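PDB 5AH5: leucine--trna ligase from Agrobacterium radiobacter, which probably attaches leucine to its cognate tRNA(Leu) at the expense of ATP, as a class I aminoacyl-tRNA synthetase. Local coordinates for residues Ser433-Ile438 against Ala471-Cys476; Cys425-Ile430 against Ala481-Thr486. All coordinates share one frame; numbering follows the deposited sequence.

How the interactions relate
Both interactions belong to one zinc-bearing antiparallel sheet, and their centres lie 13 Å apart. Interaction 2 is buried: strand 425-432 runs against 479-482 and 486-487, joined by one regular and one weak backbone hydrogen bond, three waters and isoleucine side chains lying against polar groups. Interaction 1 lies at the surface, where loops following strands 425-432 and 470-472 hold a zinc ion; no hydrogen bond crosses it, and metal-sulfur bonds and Ile438 packing on Pro474 and Gln475 do the joining. The two meet at Ile430: its N lies 2.7 Å from Ile438 O, a probable hydrogen bond, and its CD1 packs on Ala471 CB. In sequence, the metal loops fall between the two segments of interaction 2.

Interaction 1: residues Ser433-Ile438 against Ala471-Cys476; sequences SECGTI and AKCPQC. With ZN (zinc ion), chain H.
Cys435 reaches across to Cys473 and Cys476 through a shared zinc ion, the three sulfurs spaced about the metal roughly as corners of a tetrahedron. Cys435 SG binds it at 2.2 Å and Cys473 SG at 2.3 Å, while Cys476 SG stands longer at 2.6 Å; Cys432 supplies the fourth thiolate. The torsions differ: Cys473 holds SG anti to its backbone N (chi1 174°), whereas Cys476 places SG between backbone N and carbonyl carbon (chi1 79°). Within the second loop, Cys476 N also donates to Cys473 SG over 3.5 Å, and the nearly straight N-H...S angle of 167° ties the loop backbone to a metal ligand.

Beside the metal, the extended Gln475 side chain brings its amide up to Cys435, OE1 lying 3.4 Å from Cys435 CB. Its NE2 meets Ile438 CD1, the two side chains crossing at about a right angle. Ile438 and Pro474 instead slide past each other in opposite directions, with Ile438 CG2 packed 3.6 Å from Pro474 CD. On the Cys476 side, the Glu434 carboxylate comes close to SG, OE1 at 3.4 Å.

This is a Cys4 zinc site built from two CxxC pairs, one in each loop. Four thiolates would leave the site net negative, an effect that the Cys476 N-H probably offsets in part, while the nearby Glu434 carboxylate would add to it.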
loop_
_atom_site.group_PDB
_atom_site.type_symbol
_atom_site.label_atom_id
_atom_site.label_comp_id
_atom_site.label_asym_id
_atom_site.label_seq_id
_atom_site.Cartn_x
_atom_site.Cartn_y
_atom_site.Cartn_z
ATOM N N SER B 433 16.288 -30.621 24.534
ATOM C CA SER B 433 17.159 -30.342 25.696
ATOM C C SER B 433 18.635 -30.680 25.400
ATOM O O SER B 433 19.515 -29.918 25.778
ATOM C CB SER B 433 16.638 -31.024 26.974
ATOM O OG SER B 433 16.173 -32.349 26.742
ATOM N N GLU B 434 18.899 -31.770 24.671
ATOM C CA GLU B 434 20.270 -32.089 24.167
ATOM C C GLU B 434 20.725 -31.067 23.096
ATOM O O GLU B 434 21.588 -30.235 23.356
ATOM C CB GLU B 434 20.366 -33.524 23.572
ATOM C CG GLU B 434 19.896 -34.720 24.421
ATOM C CD GLU B 434 19.738 -36.026 23.607
ATOM O OE1 GLU B 434 20.556 -36.281 22.685
ATOM O OE2 GLU B 434 18.800 -36.820 23.889
ATOM N N CYS B 435 20.095 -31.095 21.917
ATOM C CA CYS B 435 20.635 -30.436 20.709
ATOM C C CYS B 435 20.329 -28.938 20.552
ATOM O O CYS B 435 20.986 -28.267 19.748
ATOM C CB CYS B 435 20.134 -31.164 19.477
ATOM S SG CYS B 435 20.168 -32.974 19.621
ATOM N N GLY B 436 19.358 -28.401 21.292
ATOM C CA GLY B 436 18.948 -26.990 21.117
ATOM C C GLY B 436 17.825 -26.837 20.090
ATOM O O GLY B 436 16.914 -27.691 20.032
ATOM N N THR B 437 17.864 -25.767 19.277
ATOM C CA THR B 437 16.730 -25.450 18.400
ATOM C C THR B 437 16.968 -26.154 17.063
ATOM O O THR B 437 17.969 -25.936 16.416
ATOM C CB THR B 437 16.510 -23.919 18.227
ATOM O OG1 THR B 437 17.544 -23.378 17.403
ATOM C CG2 THR B 437 16.524 -23.197 19.578
ATOM N N ILE B 438 16.045 -26.998 16.645
ATOM C CA ILE B 438 16.252 -27.812 15.455
ATOM C C ILE B 438 15.115 -27.646 14.481
ATOM O O ILE B 438 13.942 -27.744 14.877
ATOM C CB ILE B 438 16.382 -29.325 15.820
ATOM C CG1 ILE B 438 17.492 -29.515 16.863
ATOM C CG2 ILE B 438 16.661 -30.178 14.577
ATOM C CD1 ILE B 438 18.895 -29.231 16.364
ATOM N N ALA B 471 7.273 -34.034 20.337
ATOM C CA ALA B 471 7.955 -34.225 19.072
ATOM C C ALA B 471 9.306 -34.941 19.245
ATOM O O ALA B 471 10.042 -34.709 20.213
ATOM C CB ALA B 471 8.186 -32.873 18.423
ATOM N N LYS B 472 9.652 -35.774 18.279
ATOM C CA LYS B 472 11.000 -36.330 18.241
ATOM C C LYS B 472 11.997 -35.292 17.740
ATOM O O LYS B 472 11.749 -34.608 16.757
ATOM C CB LYS B 472 11.052 -37.581 17.337
ATOM C CG LYS B 472 10.147 -38.738 17.767
ATOM C CD LYS B 472 10.299 -39.105 19.229
ATOM C CE LYS B 472 9.460 -40.329 19.559
ATOM N NZ LYS B 472 9.444 -40.552 21.029
ATOM N N CYS B 473 13.113 -35.158 18.436
ATOM C CA CYS B 473 14.193 -34.347 17.942
ATOM C C CYS B 473 14.688 -34.961 16.622
ATOM O O CYS B 473 15.053 -36.155 16.596
ATOM C CB CYS B 473 15.330 -34.298 18.933
ATOM S SG CYS B 473 16.712 -33.422 18.223
ATOM N N PRO B 474 14.672 -34.181 15.514
ATOM C CA PRO B 474 15.101 -34.753 14.201
ATOM C C PRO B 474 16.612 -35.008 14.084
ATOM O O PRO B 474 17.023 -35.705 13.172
ATOM C CB PRO B 474 14.657 -33.701 13.173
ATOM C CG PRO B 474 13.865 -32.677 13.938
ATOM C CD PRO B 474 14.257 -32.772 15.384
ATOM N N GLN B 475 17.413 -34.409 14.967
ATOM C CA GLN B 475 18.842 -34.678 15.061
ATOM C C GLN B 475 19.147 -35.975 15.875
ATOM O O GLN B 475 19.662 -36.951 15.313
ATOM C CB GLN B 475 19.537 -33.469 15.659
ATOM C CG GLN B 475 21.042 -33.532 15.569
ATOM C CD GLN B 475 21.665 -32.170 15.768
ATOM O OE1 GLN B 475 22.221 -31.884 16.828
ATOM N NE2 GLN B 475 21.547 -31.304 14.756
ATOM N N CYS B 476 18.803 -36.010 17.165
ATOM C CA CYS B 476 19.126 -37.181 18.005
ATOM C C CYS B 476 18.059 -38.276 18.045
ATOM O O CYS B 476 18.384 -39.426 18.305
ATOM C CB CYS B 476 19.461 -36.744 19.433
ATOM S SG CYS B 476 18.035 -36.373 20.464
HETATM ZN ZN ZN H . 18.149 -33.820 20.026
#

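Interaction 2: residues Cys425-Ile430 against Ala481-Thr486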
loop_
_atom_site.group_PDB
_atom_site.type_symbol
_atom_site.label_atom_id
_atom_site.label_comp_id
_atom_site.label_asym_id
_atom_site.label_seq_id
_atom_site.Cartn_x
_atom_site.Cartn_y
_atom_site.Cartn_z
ATOM N N CYS B 425 0.486 -19.210 11.842
ATOM C CA CYS B 425 1.297 -20.278 11.231
ATOM C C CYS B 425 2.260 -20.863 12.260
ATOM O O CYS B 425 3.078 -20.112 12.790
ATOM C CB CYS B 425 2.095 -19.691 10.081
ATOM S SG CYS B 425 3.003 -20.928 9.159
ATOM N N PRO B 426 2.223 -22.212 12.522
ATOM C CA PRO B 426 3.198 -22.712 13.458
ATOM C C PRO B 426 4.624 -22.492 13.049
ATOM O O PRO B 426 4.922 -22.484 11.860
ATOM C CB PRO B 426 2.841 -24.224 13.603
ATOM C CG PRO B 426 1.411 -24.299 13.212
ATOM C CD PRO B 426 1.258 -23.253 12.138
ATOM N N ILE B 427 5.481 -22.221 14.031
ATOM C CA ILE B 427 6.911 -22.068 13.850
ATOM C C ILE B 427 7.520 -23.494 13.772
ATOM O O ILE B 427 7.374 -24.241 14.717
ATOM C CB ILE B 427 7.476 -21.263 14.995
ATOM C CG1 ILE B 427 6.923 -19.826 14.862
ATOM C CG2 ILE B 427 9.022 -21.307 15.020
ATOM C CD1 ILE B 427 7.616 -18.789 15.739
ATOM N N PRO B 428 8.147 -23.869 12.623
ATOM C CA PRO B 428 8.523 -25.257 12.291
ATOM C C PRO B 428 9.892 -25.616 12.897
ATOM O O PRO B 428 10.886 -25.917 12.203
ATOM C CB PRO B 428 8.512 -25.243 10.761
ATOM C CG PRO B 428 9.091 -23.887 10.469
ATOM C CD PRO B 428 8.385 -22.972 11.463
ATOM N N ILE B 429 9.929 -25.503 14.219
ATOM C CA ILE B 429 11.127 -25.679 15.036
ATOM C C ILE B 429 10.789 -26.665 16.168
ATOM O O ILE B 429 9.632 -26.730 16.661
ATOM C CB ILE B 429 11.571 -24.356 15.611
ATOM C CG1 ILE B 429 12.010 -23.420 14.476
ATOM C CG2 ILE B 429 12.720 -24.529 16.624
ATOM C CD1 ILE B 429 13.387 -23.701 13.914
ATOM N N ILE B 430 11.752 -27.533 16.459
ATOM C CA ILE B 430 11.674 -28.416 17.590
ATOM C C ILE B 430 12.740 -28.024 18.587
ATOM O O ILE B 430 13.845 -27.820 18.226
ATOM C CB ILE B 430 11.814 -29.872 17.153
ATOM C CG1 ILE B 430 10.522 -30.261 16.379
ATOM C CG2 ILE B 430 11.969 -30.786 18.392
ATOM C CD1 ILE B 430 10.538 -31.590 15.636
ATOM N N ALA B 481 10.269 -30.860 22.216
ATOM C CA ALA B 481 9.047 -30.059 22.239
ATOM C C ALA B 481 8.951 -29.137 20.992
ATOM O O ALA B 481 9.944 -28.606 20.544
ATOM C CB ALA B 481 9.006 -29.244 23.539
ATOM N N ARG B 482 7.765 -29.005 20.431
ATOM C CA ARG B 482 7.560 -28.050 19.326
ATOM C C ARG B 482 7.709 -26.651 19.869
ATOM O O ARG B 482 7.593 -26.437 21.070
ATOM C CB ARG B 482 6.189 -28.196 18.717
ATOM C CG ARG B 482 6.026 -29.498 18.057
ATOM C CD ARG B 482 4.819 -29.460 17.161
ATOM N NE ARG B 482 4.630 -30.751 16.601
ATOM C CZ ARG B 482 5.438 -31.311 15.693
ATOM N NH1 ARG B 482 6.504 -30.678 15.203
ATOM N NH2 ARG B 482 5.142 -32.531 15.254
ATOM N N ASP B 483 8.002 -25.700 18.997
ATOM C CA ASP B 483 7.922 -24.306 19.385
ATOM C C ASP B 483 6.473 -24.003 19.753
ATOM O O ASP B 483 5.589 -24.370 19.006
ATOM C CB ASP B 483 8.400 -23.389 18.251
ATOM C CG ASP B 483 8.631 -21.979 18.742
ATOM O OD1 ASP B 483 7.658 -21.250 19.015
ATOM O OD2 ASP B 483 9.802 -21.647 18.967
ATOM N N PRO B 484 6.224 -23.385 20.933
ATOM C CA PRO B 484 4.845 -23.112 21.336
ATOM C C PRO B 484 4.156 -21.879 20.659
ATOM O O PRO B 484 2.961 -21.631 20.936
ATOM C CB PRO B 484 4.989 -22.870 22.834
ATOM C CG PRO B 484 6.353 -22.216 22.977
ATOM C CD PRO B 484 7.196 -22.859 21.920
ATOM N N ASP B 485 4.889 -21.142 19.822
ATOM C CA ASP B 485 4.426 -19.831 19.268
ATOM C C ASP B 485 4.151 -19.916 17.777
ATOM O O ASP B 485 4.622 -20.873 17.092
ATOM C CB ASP B 485 5.451 -18.735 19.543
ATOM C CG ASP B 485 5.573 -18.410 21.038
ATOM O OD1 ASP B 485 4.652 -18.794 21.797
ATOM O OD2 ASP B 485 6.564 -17.773 21.451
ATOM N N THR B 486 3.360 -18.940 17.300
ATOM C CA THR B 486 2.963 -18.851 15.917
ATOM C C THR B 486 3.544 -17.598 15.252
ATOM O O THR B 486 4.050 -16.667 15.921
ATOM C CB THR B 486 1.472 -18.990 15.738
ATOM O OG1 THR B 486 0.752 -17.962 16.439
ATOM C CG2 THR B 486 1.019 -20.361 16.177
HETATM O O HOH W 1 5.840 -25.931 16.202
HETATM O O HOH W 2 4.775 -23.325 16.614
HETATM O O HOH W 3 7.201 -28.034 15.515
#
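An antiparallel strand pair, bridged by ordered waters where direct pairing lapses, joins 425-430 to 481-486, their end-to-end directions 159° apart. Non-hydrogen-bonded pairs mark its ends: Pro426 with Thr486, and Ile430 with Arg482. Between them, Asp483 N donates to Ile429 O at 3.0 Å, while Ile427 N makes a weak bond to Asp485 O.

Where the strands part, water 2 accepts from Ile427 N and can donate to Asp483 O or Asp485 O, and water 1 lies between Ile427 O and Asp483 O. Water 3 sits in the plane of the Arg482 guanidinium, at its edge, accepting from NH1 over 2.8 Å and donating to Ile429 O, which therefore receives both this water and Asp483 N.

Ile427 lays its aliphatic side chain against polar groups: CG2 lies 3.8 Å from Asp483 CG, and CG1 comes within 3.4 Å of Asp485 O. Asp483, with CG anti to its backbone N (chi1 -167°), accepts from Asp485 N through OD1 at 2.9 Å, on the anti side of the carboxylate: an Asx turn that carries the chain round Pro484. Its OD2 is bound by His431 and Trp189, so both carboxylate oxygens of this buried residue have donors. Farther along, Ile430 CD1 approaches Arg482 NH1 obliquely at 4.2 Å.

Helix 128-143 packs against 425-430 through Gln134, Gln135, Phe138 and Leu139, and Trp189 of strand 182-191 touches Ile427 and Ile429. Pairing continues along the strands, Cys425 bonding to Met487 and Ala481 to His431, while Ile430 also pairs with Ile438 of strand 438-439.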